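Local structure of putative oxidoreductase (Klebsiella pneumoniae subsp. pneumoniae MGH 78578, 3E82) at residues B[11-16]-B[61-66]; B[73-76]-B[82-85]. The protein probably acts as a nucleotide-dependent oxidoreductase of the Gfo/Idh/MocA family, although no substrate or specific reaction is established. All coordinates share one frame; numbering follows the deposited sequence.

Contact 1 (B[11-16]-B[61-66]); sequences ALIGYG and AAVQHP
Ile-13 meets Ala-62 and Val-63 through apolar contacts alone, and most of the work is done by its terminal methyl. CD1 of Ile-13 comes to 3.7 Å from CB of Ala-62 and 3.8 Å from CG2 of Val-63, so one methyl touches two successive helical residues. The CG1 methylene of Ile-13 adds a second touch on the same valine branch, 4.0 Å from CG2 of Val-63. The two branched side chains cross at about a right angle, and the valine offers the methyl that sits beside its own backbone N. Ile-13 reaches the helix with a bent chain: CG1 is beside the backbone N (chi1 -51°), and CD1 then turns back beside CA (chi2 -56°) instead of extending.

A methyl-to-carbonyl contact forms the second group. CB of Ala-11 lies 4.1 Å from O of Ala-62, a van der Waals approach, and the CA atoms of this pair are 6.4 Å apart, which two alanine-sized side chains permit. That carbonyl is also taken up within its own segment, where N of His-65 donates a hydrogen bond to O of Ala-62 at 3.3 Å.

Both strand residues that touch, Ala-11 and Ile-13, lie on the face of strand 8-13 turned to helix 59-64. This helix belongs to the connection between strands 54-56 and 70-73, the long crossover of a Rossmann fold, and Val-71 and Ala-39 of the flanking strands extend the same apolar layer. After Ile-13 the chain enters a turn that fits the dinucleotide-binding GxGxxG pattern. With 127 Å² buried, the chemistry implies a buried helix-on-sheet contact that rests on van der Waals packing, with no hydrogen bond across it.

Contact 2 (B[73-76]-B[82-85]); sequences IASP and PLAR
Ile-73 lays its CD1 methyl over the peptide that joins Leu-83 to Ala-84, covering the flat face of that group. The evidence is in the distances: CD1 of Ile-73 is 3.6 Å from C of Leu-83 and 3.4 Å from N of Ala-84, and it stands well off the peptide plane. Flanking methylene and methyl groups complete the cover, since CD1 of Ile-73 lies 3.7 Å from CB of Leu-83 and 3.9 Å from CB of Ala-84. The reach depends on an extended chain, with CD1 anti to CA (chi2 -176°), which carries the methyl right up to the helix backbone and leaves 7.4 Å between CA of Ile-73 and CA of Ala-84.

Further along the loop, Ser-75 meets the other end of Leu-83. OG of Ser-75 is 3.3 Å from CD1 of Leu-83, a close polar-to-apolar touch that contributes no hydrogen bond. The hydroxyl finds its polar partner in Thr-79, whose OG1 also bonds to the carbonyl of Pro-76, so the serine is tied to the residue just before helix 80-89. With chi1 at 49°, OG sits between the backbone N and the carbonyl carbon, and from there it faces the leucine methyl.

The methyl of Ala-84 also touches Leu-110 of helix 104-116 and Val-96 of strand 93-96, while the guanidinium of Arg-85 makes a salt bridge with Glu-109. A strand end, a short loop and the following helix folded back over the strand are the first half of a beta-alpha-beta crossover, here the one linking parallel strands 70-73 and 93-96 in the Rossmann-type domain, which in this family probably binds the NAD cofactor.

Contacts 1 and 2 are buried, though Ser-75 of contact 2 is partly exposed; their centres lie about 9 Å apart in one Rossmann-type domain. They share no segment, but neighbouring strand ends bring them together: N of Ala-74, just past strand 70-73, probably donates to O of Ile-13 at 2.8 Å, and CG2 of Ile-13 packs 3.8 Å from CD1 of Leu-83. Thus Ile-13 faces both helices 59-64 and 80-89, which cover the same side of the parallel sheet. Contact 1 sets a crossover helix against strand 8-13, which that crossover does not connect, and is mainly aliphatic; contact 2, where a loop leads from strand 70-73 into helix 80-89, adds a peptide face and a hydroxyl.

Contact 1 (B[11-16]-B[61-66])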
loop_
_atom_site.group_PDB
_atom_site.type_symbol
_atom_site.label_atom_id
_atom_site.label_comp_id
_atom_site.label_asym_id
_atom_site.label_seq_id
_atom_site.Cartn_x
_atom_site.Cartn_y
_atom_site.Cartn_z
ATOM N N ALA B 11 -14.421 19.976 34.050
ATOM C CA ALA B 11 -15.632 20.471 33.418
ATOM C C ALA B 11 -15.538 19.891 32.009
ATOM O O ALA B 11 -14.581 20.169 31.282
ATOM C CB ALA B 11 -15.637 21.986 33.354
ATOM N N LEU B 12 -16.491 19.037 31.651
ATOM C CA LEU B 12 -16.535 18.451 30.313
ATOM C C LEU B 12 -17.412 19.390 29.484
ATOM O O LEU B 12 -18.579 19.609 29.817
ATOM C CB LEU B 12 -17.155 17.048 30.353
ATOM C CG LEU B 12 -17.520 16.436 28.997
ATOM C CD1 LEU B 12 -16.288 16.405 28.097
ATOM C CD2 LEU B 12 -18.091 15.034 29.198
ATOM N N ILE B 13 -16.838 19.960 28.430
ATOM C CA ILE B 13 -17.554 20.892 27.565
ATOM C C ILE B 13 -18.184 20.152 26.390
ATOM O O ILE B 13 -17.492 19.718 25.467
ATOM C CB ILE B 13 -16.609 21.988 27.027
ATOM C CG1 ILE B 13 -15.837 22.631 28.186
ATOM C CG2 ILE B 13 -17.402 23.027 26.242
ATOM C CD1 ILE B 13 -16.700 23.206 29.302
ATOM N N GLY B 14 -19.503 20.002 26.446
ATOM C CA GLY B 14 -20.214 19.305 25.390
ATOM C C GLY B 14 -20.547 17.885 25.803
ATOM O O GLY B 14 -19.679 17.136 26.257
ATOM N N TYR B 15 -21.817 17.519 25.669
ATOM C CA TYR B 15 -22.250 16.175 26.006
ATOM C C TYR B 15 -22.874 15.558 24.769
ATOM O O TYR B 15 -23.951 14.956 24.809
ATOM C CB TYR B 15 -23.258 16.187 27.151
ATOM C CG TYR B 15 -23.359 14.854 27.851
ATOM C CD1 TYR B 15 -22.261 14.319 28.525
ATOM C CD2 TYR B 15 -24.543 14.119 27.834
ATOM C CE1 TYR B 15 -22.340 13.090 29.166
ATOM C CE2 TYR B 15 -24.631 12.885 28.469
ATOM C CZ TYR B 15 -23.528 12.381 29.132
ATOM O OH TYR B 15 -23.609 11.167 29.768
ATOM N N GLY B 16 -22.188 15.745 23.653
ATOM C CA GLY B 16 -22.646 15.173 22.412
ATOM C C GLY B 16 -22.150 13.742 22.374
ATOM O O GLY B 16 -21.809 13.157 23.411
ATOM N N ALA B 61 -19.078 29.971 30.763
ATOM C CA ALA B 61 -19.236 29.951 32.213
ATOM C C ALA B 61 -18.601 28.702 32.825
ATOM O O ALA B 61 -17.975 28.767 33.889
ATOM C CB ALA B 61 -20.712 30.015 32.579
ATOM N N ALA B 62 -18.771 27.562 32.158
ATOM C CA ALA B 62 -18.209 26.305 32.646
ATOM C C ALA B 62 -16.687 26.380 32.673
ATOM O O ALA B 62 -16.050 26.067 33.679
ATOM C CB ALA B 62 -18.653 25.155 31.755
ATOM N N VAL B 63 -16.110 26.806 31.556
ATOM C CA VAL B 63 -14.667 26.923 31.443
ATOM C C VAL B 63 -14.063 27.874 32.481
ATOM O O VAL B 63 -12.989 27.612 33.014
ATOM C CB VAL B 63 -14.275 27.399 30.027
ATOM C CG1 VAL B 63 -12.830 27.819 30.003
ATOM C CG2 VAL B 63 -14.513 26.278 29.015
ATOM N N GLN B 64 -14.760 28.966 32.776
ATOM C CA GLN B 64 -14.257 29.961 33.727
ATOM C C GLN B 64 -14.609 29.748 35.198
ATOM O O GLN B 64 -14.217 30.543 36.050
ATOM C CB GLN B 64 -14.715 31.357 33.291
ATOM C CG GLN B 64 -14.187 31.751 31.925
ATOM C CD GLN B 64 -14.764 33.056 31.416
ATOM O OE1 GLN B 64 -15.980 33.210 31.302
ATOM N NE2 GLN B 64 -13.891 34.001 31.097
ATOM N N HIS B 65 -15.332 28.679 35.507
ATOM C CA HIS B 65 -15.720 28.416 36.894
ATOM C C HIS B 65 -14.480 28.187 37.771
ATOM O O HIS B 65 -13.611 27.379 37.435
ATOM C CB HIS B 65 -16.641 27.196 36.945
ATOM C CG HIS B 65 -17.438 27.074 38.208
ATOM N ND1 HIS B 65 -16.859 26.870 39.443
ATOM C CD2 HIS B 65 -18.778 27.057 38.416
ATOM C CE1 HIS B 65 -17.808 26.725 40.353
ATOM N NE2 HIS B 65 -18.980 26.833 39.754
ATOM N N PRO B 66 -14.391 28.897 38.913
ATOM C CA PRO B 66 -13.267 28.786 39.847
ATOM C C PRO B 66 -12.996 27.388 40.394
ATOM O O PRO B 66 -11.855 27.061 40.705
ATOM C CB PRO B 66 -13.631 29.781 40.956
ATOM C CG PRO B 66 -15.130 29.805 40.919
ATOM C CD PRO B 66 -15.418 29.819 39.438
#

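Contact 2 (B[73-76]-B[82-85])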
loop_
_atom_site.group_PDB
_atom_site.type_symbol
_atom_site.label_atom_id
_atom_site.label_comp_id
_atom_site.label_asym_id
_atom_site.label_seq_id
_atom_site.Cartn_x
_atom_site.Cartn_y
_atom_site.Cartn_z
ATOM N N ILE B 73 -12.509 19.681 26.310
ATOM C CA ILE B 73 -13.321 20.216 25.225
ATOM C C ILE B 73 -13.779 19.163 24.223
ATOM O O ILE B 73 -12.982 18.590 23.474
ATOM C CB ILE B 73 -12.554 21.337 24.521
ATOM C CG1 ILE B 73 -12.157 22.387 25.570
ATOM C CG2 ILE B 73 -13.398 21.950 23.406
ATOM C CD1 ILE B 73 -11.475 23.603 25.001
ATOM N N ALA B 74 -15.084 18.921 24.224
ATOM C CA ALA B 74 -15.701 17.934 23.348
ATOM C C ALA B 74 -16.922 18.547 22.657
ATOM O O ALA B 74 -17.911 17.867 22.397
ATOM C CB ALA B 74 -16.119 16.713 24.164
ATOM N N SER B 75 -16.839 19.842 22.384
ATOM C CA SER B 75 -17.906 20.586 21.717
ATOM C C SER B 75 -17.601 20.583 20.210
ATOM O O SER B 75 -16.612 19.985 19.788
ATOM C CB SER B 75 -17.937 22.011 22.277
ATOM O OG SER B 75 -16.637 22.578 22.289
ATOM N N PRO B 76 -18.448 21.232 19.380
ATOM C CA PRO B 76 -18.209 21.266 17.929
ATOM C C PRO B 76 -16.801 21.721 17.542
ATOM O O PRO B 76 -16.202 22.559 18.216
ATOM C CB PRO B 76 -19.278 22.232 17.426
ATOM C CG PRO B 76 -20.426 21.974 18.366
ATOM C CD PRO B 76 -19.713 21.920 19.715
ATOM N N PRO B 82 -11.170 28.473 20.100
ATOM C CA PRO B 82 -11.601 29.573 20.969
ATOM C C PRO B 82 -11.823 29.193 22.437
ATOM O O PRO B 82 -11.423 29.937 23.329
ATOM C CB PRO B 82 -12.868 30.087 20.280
ATOM C CG PRO B 82 -13.364 28.910 19.508
ATOM C CD PRO B 82 -12.102 28.294 18.972
ATOM N N LEU B 83 -12.450 28.044 22.694
ATOM C CA LEU B 83 -12.686 27.609 24.072
ATOM C C LEU B 83 -11.385 27.238 24.783
ATOM O O LEU B 83 -11.243 27.462 25.986
ATOM C CB LEU B 83 -13.653 26.420 24.111
ATOM C CG LEU B 83 -15.128 26.755 23.875
ATOM C CD1 LEU B 83 -15.949 25.480 23.733
ATOM C CD2 LEU B 83 -15.635 27.595 25.043
ATOM N N ALA B 84 -10.443 26.662 24.041
ATOM C CA ALA B 84 -9.162 26.284 24.616
ATOM C C ALA B 84 -8.466 27.583 24.998
ATOM O O ALA B 84 -7.824 27.680 26.043
ATOM C CB ALA B 84 -8.328 25.521 23.593
ATOM N N ARG B 85 -8.615 28.585 24.140
ATOM C CA ARG B 85 -8.014 29.890 24.369
ATOM C C ARG B 85 -8.576 30.505 25.650
ATOM O O ARG B 85 -7.831 31.013 26.488
ATOM C CB ARG B 85 -8.317 30.809 23.185
ATOM C CG ARG B 85 -7.271 31.867 22.938
ATOM C CD ARG B 85 -7.592 32.673 21.687
ATOM N NE ARG B 85 -6.384 33.078 20.972
ATOM C CZ ARG B 85 -5.780 32.342 20.043
ATOM N NH1 ARG B 85 -6.274 31.158 19.710
ATOM N NH2 ARG B 85 -4.685 32.789 19.442
#